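Side-chain contact in TPR repeat-containing protein YrrB (Bacillus subtilis, PDB 2Q7F), which is possibly an interacting mediator in complex formation among RNA sulfuration components, RNA processing components and aminoacyl-tRNA synthetases: residues A78-A83 and Y95-V100. Numbering follows the deposited sequence.
Sequences AFYDKA and YGAGNV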
loop_
_atom_site.group_PDB
_atom_site.type_symbol
_atom_site.label_atom_id
_atom_site.label_comp_id
_atom_site.label_asym_id
_atom_site.label_seq_id
_atom_site.Cartn_x
_atom_site.Cartn_y
_atom_site.Cartn_z
ATOM N N ALA A 78 16.881 12.563 8.843
ATOM C CA ALA A 78 17.437 13.840 9.253
ATOM C C ALA A 78 17.454 14.820 8.085
ATOM O O ALA A 78 17.232 16.007 8.270
ATOM C CB ALA A 78 18.801 13.663 9.835
ATOM N N PHE A 79 17.684 14.325 6.877
ATOM C CA PHE A 79 17.673 15.204 5.709
ATOM C C PHE A 79 16.263 15.623 5.282
ATOM O O PHE A 79 16.056 16.785 4.944
ATOM C CB PHE A 79 18.467 14.603 4.555
ATOM C CG PHE A 79 19.946 14.816 4.677
ATOM C CD1 PHE A 79 20.529 16.001 4.238
ATOM C CD2 PHE A 79 20.754 13.852 5.254
ATOM C CE1 PHE A 79 21.887 16.213 4.360
ATOM C CE2 PHE A 79 22.126 14.058 5.376
ATOM C CZ PHE A 79 22.690 15.249 4.919
ATOM N N TYR A 80 15.301 14.687 5.319
ATOM C CA TYR A 80 13.882 15.012 5.086
ATOM C C TYR A 80 13.427 16.036 6.105
ATOM O O TYR A 80 12.698 16.969 5.767
ATOM C CB TYR A 80 12.974 13.781 5.174
ATOM C CG TYR A 80 13.158 12.768 4.072
ATOM C CD1 TYR A 80 13.063 13.143 2.708
ATOM C CD2 TYR A 80 13.416 11.425 4.375
ATOM C CE1 TYR A 80 13.237 12.199 1.688
ATOM C CE2 TYR A 80 13.591 10.476 3.357
ATOM C CZ TYR A 80 13.498 10.870 2.029
ATOM O OH TYR A 80 13.669 9.928 1.039
ATOM N N ASP A 81 13.871 15.866 7.348
ATOM C CA ASP A 81 13.561 16.809 8.414
ATOM C C ASP A 81 13.996 18.218 8.006
ATOM O O ASP A 81 13.216 19.161 8.075
ATOM C CB ASP A 81 14.227 16.388 9.726
ATOM C CG ASP A 81 13.784 17.229 10.902
ATOM O OD1 ASP A 81 14.593 18.045 11.388
ATOM O OD2 ASP A 81 12.626 17.095 11.334
ATOM N N LYS A 82 15.236 18.335 7.554
ATOM C CA LYS A 82 15.798 19.601 7.111
ATOM C C LYS A 82 15.005 20.235 5.962
ATOM O O LYS A 82 14.712 21.429 5.982
ATOM C CB LYS A 82 17.274 19.408 6.725
ATOM C CG LYS A 82 18.026 20.699 6.338
ATOM C CD LYS A 82 17.931 21.796 7.394
ATOM C CE LYS A 82 18.501 23.088 6.835
ATOM N NZ LYS A 82 18.541 24.169 7.852
ATOM N N ALA A 83 14.647 19.424 4.976
ATOM C CA ALA A 83 13.841 19.883 3.852
ATOM C C ALA A 83 12.512 20.487 4.316
ATOM O O ALA A 83 12.107 21.541 3.823
ATOM C CB ALA A 83 13.598 18.749 2.886
ATOM N N TYR A 95 6.619 12.138 1.697
ATOM C CA TYR A 95 6.560 10.835 1.043
ATOM C C TYR A 95 7.823 9.996 1.285
ATOM O O TYR A 95 7.736 8.804 1.588
ATOM C CB TYR A 95 6.311 11.004 -0.448
ATOM C CG TYR A 95 6.127 9.698 -1.180
ATOM C CD1 TYR A 95 4.972 8.935 -1.003
ATOM C CD2 TYR A 95 7.111 9.207 -2.039
ATOM C CE1 TYR A 95 4.795 7.733 -1.676
ATOM C CE2 TYR A 95 6.946 7.996 -2.707
ATOM C CZ TYR A 95 5.783 7.273 -2.524
ATOM O OH TYR A 95 5.599 6.075 -3.176
ATOM N N GLY A 96 8.990 10.622 1.144
ATOM C CA GLY A 96 10.256 9.943 1.342
ATOM C C GLY A 96 10.381 9.457 2.767
ATOM O O GLY A 96 10.737 8.308 2.988
ATOM N N ALA A 97 10.072 10.322 3.733
ATOM C CA ALA A 97 10.114 9.944 5.149
ATOM C C ALA A 97 9.130 8.825 5.459
ATOM O O ALA A 97 9.413 7.963 6.287
ATOM C CB ALA A 97 9.836 11.147 6.045
ATOM N N GLY A 98 7.976 8.857 4.789
ATOM C CA GLY A 98 6.916 7.861 4.978
ATOM C C GLY A 98 7.377 6.466 4.626
ATOM O O GLY A 98 7.152 5.520 5.392
ATOM N N ASN A 99 8.046 6.346 3.476
ATOM C CA ASN A 99 8.619 5.078 3.049
ATOM C C ASN A 99 9.635 4.516 4.054
ATOM O O ASN A 99 9.695 3.304 4.273
ATOM C CB ASN A 99 9.224 5.200 1.655
ATOM C CG ASN A 99 8.169 5.180 0.564
ATOM O OD1 ASN A 99 8.124 6.057 -0.315
ATOM N ND2 ASN A 99 7.302 4.179 0.614
ATOM N N VAL A 100 10.412 5.396 4.676
ATOM C CA VAL A 100 11.371 4.971 5.690
ATOM C C VAL A 100 10.613 4.366 6.872
ATOM O O VAL A 100 10.972 3.309 7.380
ATOM C CB VAL A 100 12.274 6.148 6.151
ATOM C CG1 VAL A 100 13.176 5.739 7.327
ATOM C CG2 VAL A 100 13.116 6.653 4.981
HETATM O O HOH W 1 12.651 6.995 1.560
#
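Y80 lays its ring on the backbone of G96 and A97 in a buried packing contact of an aromatic ring on helix backbone, between consecutive units of the tetratricopeptide (TPR) superhelix. Y80 belongs to the helix 73-86 that closes TPR 2, G96 and A97 to the helix 91-103 that opens TPR 3. The two segments run nearly antiparallel, at 154°, with their axes 9.6 Å apart at closest approach, and Y80 and A97 have the nearest CA atoms of the two segments. Such packing of the second helix of one repeat against the first helix of the next is how TPR units stack into a continuous solenoid.

The tyrosine carries the contact from its side alone. Its CG stands anti to the carbonyl carbon (chi1 -68°), which sends the ring across to the opposite helix. One face then lies over the peptide joining G96 to A97, whose atoms sit toward the ring's rim: CE2 of Y80 comes within 3.4 Å of C of G96. With no side chain at G96, the phenol end can also settle close to the main chain, CZ of Y80 being 3.4 Å from CA of G96. Two smaller apolar groups add to the contact: the methyl CB of A97, on the same side of the ring as the peptide, lies 4.0 Å from CD2 of Y80, while CG2 of V100 meets the ring's edge, near its plane. A97 and V100 also touch L77 on helix 73-86.

The hydroxyl stays close to G96 and is hydrogen-bonded to OD1 of N65 in helix 57-69, thus linking both helices of TPR 2 to the junction. A water provides a second connection, donating to OH of Y80 at 3.1 Å and to the carbonyl O of G96 at 2.7 Å.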